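Local atomic coordinates of nitrilotriacetate monooxygenase component B (Bacillus cereus ATCC 14579, PDB entry 3BPK), a protein that probably binds FMN and acts as the flavin reductase-like component of a monooxygenase system, using NADH or NADPH as electron donor. Residues B[51-54]-B[58-61]; B[69-74]-B[154-159]. One frame throughout, in Å; residues are numbered along the deposited sequence.

Contact 1. Residues B[51-54]-B[58-61]; sequences NIVA and PLIS
Pro58 comes up to Ala54 where the two strands meet the turn, its CA giving a C-H...O contact to Ala54 O. Its backbone also bonds to Val162 on strand 155-168. Leu59 follows as the bulge partner. Its N gives an almost straight bond to Ala54 O (2.9 Å, 177° at the hydrogen). Its O takes two N-H groups, from Val53 N at 2.8 Å and from Ala54 N at 3.2 Å. Both donors sit above the same face of the Leu59 carbonyl plane. The side chains of Leu59 and Val53 cross obliquely, CB to CB at 3.8 Å. Leu59 CD1 packs loosely against Ala54 CB.

Ile60 sends its side chain away from strand 51-54, but its CB still rests on Asn51 O. Ser61 forms a hydrogen-bonded pair with Asn51. Ser61 N meets Asn51 O at 2.8 Å, and Asn51 N returns a bond to Ser61 O. With Val53 CG1 anti to the backbone N (chi1 168°), CG2 lies opposite the carbonyl carbon and comes 3.5 Å from Ser61 CB. One water joins Ser61 OG to Ile52 O, 2.8 Å from each.

Asn51 OD1 turns back to accept from Ile52 N at 2.7 Å, which helps fix its amide. Asn51 ND2 binds Phe50 O of the second subunit, and Val53 O accepts from Ser63 and Gln65 of that subunit. This is a classic beta bulge, with Val53 and Ala54 opposite Leu59, in an antiparallel hairpin at the dimer interface of a flavin reductase-like domain.

Contact 2. Residues B[69-74]-B[154-159]; sequences GERKDT and ACDLLI
Asp156 OD1 takes a 2.7 Å hydrogen bond from a water that Arg71 NH2 also grips, at 2.7 Å from the same water. The water lies at the edge of the Arg71 guanidinium, in its plane. It therefore bridges the two charges. The direct salt bridge is long, 3.9 Å from Arg71 NE to Asp156 OD1, and OD1 stands oblique to the guanidinium. The two side chains cross at about a right angle. The guanidinium and carboxylate planes are nevertheless only 21° apart. Arg71 is extended from CG to NE (chi2 -178°, chi3 179°), which lays CG beside Asp156 OD2, 3.6 Å away, and carries the guanidinium on to the water.

The contact joins the loop before helix 73-81, with Lys72 at the N-cap position, to the start of strand 155-168. There a classic beta bulge sets Ala154 and Cys155 against the single residue Leu146 of strand 134-146, within the flavin reductase-like domain. Asp156 OD2 is held by a salt bridge to Arg66. Two arginines thus share this carboxylate, which probably favours its charged form. Further along the strand, Leu158 packs on Ser75 of helix 73-81. Thr74, in that helix, bonds through OG1 to Tyr47 OH.

From the N terminus, strand 42-54 comes first. Contact 1 closes the short turn of three residues that leads into strand 59-65. The chain then leaves that strand and passes through 69-74, where helix 73-81 begins. Contact 2 closes a much longer loop, with 79 residues between its segments, when strand 155-168 returns. The two loops are in series and neither encloses the other. The centres of contact 1 and contact 2 lie about 17 Å apart. Strands 59-65 and 155-168 are neighbours in one antiparallel sheet, where Ser61 CB packs 3.9 Å from Ile159 CD1. Contact 1 ties the hairpin together, while contact 2 ties the loop leading into helix 73-81 to the sheet. Both touch the second subunit.

Contact 1. Residues B[51-54]-B[58-61]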
ATOM      1  N   ASN B  51       1.204  -2.018   2.578  1.00 12.29           N
ATOM      2  CA  ASN B  51       2.382  -1.218   2.224  1.00 11.59           C
ATOM      3  C   ASN B  51       3.246  -0.956   3.441  1.00 11.85           C
ATOM      4  O   ASN B  51       2.934  -1.383   4.573  1.00 12.69           O
ATOM      5  CB  ASN B  51       2.002   0.105   1.517  1.00 10.92           C
ATOM      6  CG  ASN B  51       2.976   0.477   0.398  1.00 12.22           C
ATOM      7  OD1 ASN B  51       4.182   0.439   0.593  1.00 14.50           O
ATOM      8  ND2 ASN B  51       2.457   0.806  -0.799  1.00 12.04           N
ATOM      9  N   ILE B  52       4.349  -0.243   3.202  1.00 12.33           N
ATOM     10  CA  ILE B  52       5.215   0.228   4.285  1.00 13.02           C
ATOM     11  C   ILE B  52       4.574   1.446   4.954  1.00 12.94           C
ATOM     12  O   ILE B  52       3.903   2.246   4.277  1.00 13.87           O
ATOM     13  CB  ILE B  52       6.614   0.626   3.688  1.00 12.26           C
ATOM     14  CG1 ILE B  52       7.264  -0.539   2.907  1.00 12.71           C
ATOM     15  CG2 ILE B  52       7.540   1.104   4.781  1.00 15.13           C
ATOM     16  CD1 ILE B  52       8.467  -0.093   2.058  1.00 14.95           C
ATOM     17  N   VAL B  53       4.805   1.611   6.264  1.00 13.52           N
ATOM     18  CA  VAL B  53       4.374   2.823   6.985  1.00 13.90           C
ATOM     19  C   VAL B  53       5.598   3.705   7.327  1.00 14.30           C
ATOM     20  O   VAL B  53       5.599   4.900   7.074  1.00 14.89           O
ATOM     21  CB  VAL B  53       3.557   2.467   8.255  1.00 13.97           C
ATOM     22  CG1 VAL B  53       3.348   3.676   9.155  1.00 15.50           C
ATOM     23  CG2 VAL B  53       2.207   1.796   7.885  1.00 15.10           C
ATOM     24  N   ALA B  54       6.637   3.087   7.874  1.00 13.47           N
ATOM     25  CA  ALA B  54       7.849   3.833   8.292  1.00 14.18           C
ATOM     26  C   ALA B  54       9.002   2.861   8.455  1.00 15.17           C
ATOM     27  O   ALA B  54       8.803   1.648   8.529  1.00 16.09           O
ATOM     28  CB  ALA B  54       7.615   4.560   9.630  1.00 16.28           C
ATOM     29  N   PRO B  58      10.611  -0.246  12.001  1.00 15.84           N
ATOM     30  CA  PRO B  58       9.962  -0.777  10.778  1.00 14.56           C
ATOM     31  C   PRO B  58       8.491  -1.041  11.034  1.00 14.68           C
ATOM     32  O   PRO B  58       8.158  -1.895  11.858  1.00 15.64           O
ATOM     33  CB  PRO B  58      10.776  -2.052  10.462  1.00 15.47           C
ATOM     34  CG  PRO B  58      11.477  -2.397  11.717  1.00 15.69           C
ATOM     35  CD  PRO B  58      11.728  -1.109  12.460  1.00 16.85           C
ATOM     36  N   LEU B  59       7.634  -0.267  10.347  1.00 13.77           N
ATOM     37  CA  LEU B  59       6.172  -0.372  10.486  1.00 13.12           C
ATOM     38  C   LEU B  59       5.564  -0.648   9.116  1.00 13.41           C
ATOM     39  O   LEU B  59       6.019  -0.094   8.104  1.00 13.38           O
ATOM     40  CB  LEU B  59       5.544   0.913  11.038  1.00 13.34           C
ATOM     41  CG  LEU B  59       5.963   1.349  12.443  1.00 14.02           C
ATOM     42  CD1 LEU B  59       5.324   2.705  12.804  1.00 17.43           C
ATOM     43  CD2 LEU B  59       5.632   0.299  13.497  1.00 17.23           C
ATOM     44  N   ILE B  60       4.562  -1.543   9.101  1.00 12.43           N
ATOM     45  CA  ILE B  60       3.843  -1.913   7.866  0.60 13.11           C
ATOM     46  C   ILE B  60       2.344  -1.818   8.126  1.00 12.72           C
ATOM     47  O   ILE B  60       1.902  -1.776   9.290  1.00 13.43           O
ATOM     48  CB  ILE B  60       4.232  -3.309   7.342  0.60 13.11           C
ATOM     49  CG1 ILE B  60       3.862  -4.401   8.345  0.60 14.47           C
ATOM     50  CG2 ILE B  60       5.754  -3.355   7.072  0.60 12.36           C
ATOM     51  CD1 ILE B  60       2.403  -4.829   8.339  0.60 16.54           C
ATOM     52  N   SER B  61       1.570  -1.730   7.049  1.00 13.02           N
ATOM     53  CA  SER B  61       0.097  -1.680   7.191  1.00 12.09           C
ATOM     54  C   SER B  61      -0.578  -2.722   6.329  1.00 12.60           C
ATOM     55  O   SER B  61      -0.131  -3.001   5.206  1.00 12.62           O
ATOM     56  CB  SER B  61      -0.431  -0.299   6.785  1.00 13.07           C
ATOM     57  OG  SER B  61      -0.017   0.043   5.465  1.00 14.90           O
TER
HETATM   58  O   HOH W   1       1.109   2.491   4.591  1.00 16.45           O

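Contact 2. Residues B[69-74]-B[154-159]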
ATOM      1  N   GLY B  69     -19.710  -5.283   9.177  1.00 31.09           N
ATOM      2  CA  GLY B  69     -19.370  -4.597  10.412  1.00 29.19           C
ATOM      3  C   GLY B  69     -18.622  -5.443  11.434  1.00 27.80           C
ATOM      4  O   GLY B  69     -18.266  -4.940  12.504  1.00 26.95           O
ATOM      5  N   GLU B  70     -18.420  -6.728  11.123  1.00 27.72           N
ATOM      6  CA  GLU B  70     -17.685  -7.622  12.026  1.00 28.10           C
ATOM      7  C   GLU B  70     -16.278  -7.944  11.513  1.00 26.26           C
ATOM      8  O   GLU B  70     -16.081  -8.213  10.331  1.00 25.82           O
ATOM      9  CB  GLU B  70     -18.435  -8.927  12.270  1.00 30.04           C
ATOM     10  CG  GLU B  70     -19.877  -8.769  12.827  1.00 33.69           C
ATOM     11  CD  GLU B  70     -19.955  -8.075  14.176  1.00 40.20           C
ATOM     12  OE1 GLU B  70     -19.033  -8.226  15.019  1.00 44.36           O
ATOM     13  OE2 GLU B  70     -20.961  -7.370  14.415  1.00 45.06           O
ATOM     14  N   ARG B  71     -15.324  -7.920  12.433  1.00 25.48           N
ATOM     15  CA  ARG B  71     -13.913  -8.236  12.097  1.00 25.56           C
ATOM     16  C   ARG B  71     -13.749  -9.625  11.499  1.00 26.65           C
ATOM     17  O   ARG B  71     -14.361 -10.572  11.989  1.00 27.98           O
ATOM     18  CB  ARG B  71     -13.034  -8.135  13.333  1.00 24.73           C
ATOM     19  CG  ARG B  71     -12.922  -6.741  13.915  1.00 25.41           C
ATOM     20  CD  ARG B  71     -11.992  -6.718  15.097  1.00 28.22           C
ATOM     21  NE  ARG B  71     -11.829  -5.387  15.677  1.00 32.62           N
ATOM     22  CZ  ARG B  71     -12.631  -4.863  16.612  1.00 35.49           C
ATOM     23  NH1 ARG B  71     -13.674  -5.545  17.083  1.00 37.00           N
ATOM     24  NH2 ARG B  71     -12.403  -3.636  17.070  1.00 35.67           N
ATOM     25  N   LYS B  72     -12.915  -9.727  10.455  1.00 26.90           N
ATOM     26  CA  LYS B  72     -12.511 -10.991   9.836  0.60 26.77           C
ATOM     27  C   LYS B  72     -11.554 -11.709  10.787  1.00 25.03           C
ATOM     28  O   LYS B  72     -11.002 -11.073  11.702  1.00 23.43           O
ATOM     29  CB  LYS B  72     -11.837 -10.732   8.479  0.60 27.30           C
ATOM     30  CG  LYS B  72     -12.809 -10.869   7.304  0.60 28.80           C
ATOM     31  CD  LYS B  72     -12.285 -10.317   5.987  0.60 28.91           C
ATOM     32  CE  LYS B  72     -13.438 -10.230   4.971  0.60 30.79           C
ATOM     33  NZ  LYS B  72     -13.002 -10.232   3.548  0.60 33.00           N
ATOM     34  N   ASP B  73     -11.353 -13.015  10.579  1.00 23.82           N
ATOM     35  CA  ASP B  73     -10.472 -13.824  11.412  0.60 22.31           C
ATOM     36  C   ASP B  73      -9.094 -13.172  11.591  1.00 20.84           C
ATOM     37  O   ASP B  73      -8.551 -13.095  12.702  1.00 20.17           O
ATOM     38  CB  ASP B  73     -10.283 -15.206  10.775  0.60 22.99           C
ATOM     39  CG  ASP B  73     -11.485 -16.127  10.979  0.60 25.50           C
ATOM     40  OD1 ASP B  73     -12.356 -15.817  11.810  0.60 27.81           O
ATOM     41  OD2 ASP B  73     -11.541 -17.170  10.306  0.60 26.69           O
ATOM     42  N   THR B  74      -8.522 -12.710  10.480  1.00 18.90           N
ATOM     43  CA  THR B  74      -7.145 -12.183  10.566  1.00 17.94           C
ATOM     44  C   THR B  74      -7.065 -11.024  11.566  1.00 17.90           C
ATOM     45  O   THR B  74      -6.135 -10.966  12.385  1.00 18.30           O
ATOM     46  CB  THR B  74      -6.612 -11.755   9.176  1.00 17.99           C
ATOM     47  OG1 THR B  74      -6.537 -12.911   8.328  1.00 19.14           O
ATOM     48  CG2 THR B  74      -5.251 -11.048   9.284  1.00 19.06           C
ATOM     49  N   ALA B 154     -15.981  -0.421   7.826  1.00 20.58           N
ATOM     50  CA  ALA B 154     -15.799  -1.219   6.622  1.00 20.89           C
ATOM     51  C   ALA B 154     -14.553  -2.096   6.757  1.00 19.60           C
ATOM     52  O   ALA B 154     -14.417  -3.099   6.049  1.00 20.21           O
ATOM     53  CB  ALA B 154     -15.613  -0.321   5.415  1.00 20.60           C
ATOM     54  N   CYS B 155     -13.595  -1.652   7.576  1.00 18.68           N
ATOM     55  CA  CYS B 155     -12.297  -2.363   7.627  1.00 17.30           C
ATOM     56  C   CYS B 155     -11.550  -2.041   8.893  1.00 17.40           C
ATOM     57  O   CYS B 155     -11.957  -1.171   9.654  1.00 17.13           O
ATOM     58  CB  CYS B 155     -11.426  -1.956   6.425  1.00 17.82           C
ATOM     59  SG  CYS B 155     -10.802  -0.255   6.538  1.00 17.89           S
ATOM     60  N   ASP B 156     -10.446  -2.759   9.136  1.00 16.80           N
ATOM     61  CA  ASP B 156      -9.510  -2.418  10.196  1.00 16.85           C
ATOM     62  C   ASP B 156      -8.165  -2.328   9.541  1.00 16.09           C
ATOM     63  O   ASP B 156      -7.712  -3.293   8.895  1.00 16.14           O
ATOM     64  CB  ASP B 156      -9.484  -3.500  11.278  1.00 18.17           C
ATOM     65  CG  ASP B 156     -10.827  -3.597  11.983  1.00 20.39           C
ATOM     66  OD1 ASP B 156     -11.041  -2.767  12.889  1.00 23.47           O
ATOM     67  OD2 ASP B 156     -11.662  -4.417  11.523  1.00 20.63           O
ATOM     68  N   LEU B 157      -7.544  -1.168   9.715  1.00 15.03           N
ATOM     69  CA  LEU B 157      -6.196  -0.972   9.183  1.00 15.69           C
ATOM     70  C   LEU B 157      -5.230  -1.403  10.279  1.00 15.81           C
ATOM     71  O   LEU B 157      -5.169  -0.768  11.346  1.00 15.95           O
ATOM     72  CB  LEU B 157      -6.005   0.494   8.808  1.00 15.81           C
ATOM     73  CG  LEU B 157      -4.691   0.842   8.131  1.00 16.23           C
ATOM     74  CD1 LEU B 157      -4.479   0.092   6.858  1.00 16.82           C
ATOM     75  CD2 LEU B 157      -4.663   2.359   7.847  1.00 18.05           C
ATOM     76  N   LEU B 158      -4.502  -2.496  10.028  1.00 13.85           N
ATOM     77  CA  LEU B 158      -3.586  -3.061  11.036  1.00 14.31           C
ATOM     78  C   LEU B 158      -2.231  -2.441  10.811  1.00 13.50           C
ATOM     79  O   LEU B 158      -1.690  -2.532   9.708  1.00 14.84           O
ATOM     80  CB  LEU B 158      -3.474  -4.574  10.881  1.00 13.93           C
ATOM     81  CG  LEU B 158      -4.843  -5.309  10.958  1.00 14.69           C
ATOM     82  CD1 LEU B 158      -4.571  -6.829  10.818  1.00 17.06           C
ATOM     83  CD2 LEU B 158      -5.675  -4.985  12.238  1.00 17.14           C
ATOM     84  N   ILE B 159      -1.682  -1.833  11.863  1.00 14.13           N
ATOM     85  CA  ILE B 159      -0.317  -1.306  11.808  1.00 13.81           C
ATOM     86  C   ILE B 159       0.579  -2.284  12.566  1.00 14.41           C
ATOM     87  O   ILE B 159       0.378  -2.508  13.770  1.00 15.04           O
ATOM     88  CB  ILE B 159      -0.212   0.105  12.468  1.00 14.38           C
ATOM     89  CG1 ILE B 159      -1.230   1.093  11.841  1.00 15.14           C
ATOM     90  CG2 ILE B 159       1.209   0.639  12.345  1.00 15.85           C
ATOM     91  CD1 ILE B 159      -1.128   1.221  10.305  1.00 16.67           C
TER
HETATM   92  O   HOH W   2     -10.376  -3.032  15.448  1.00 29.08           O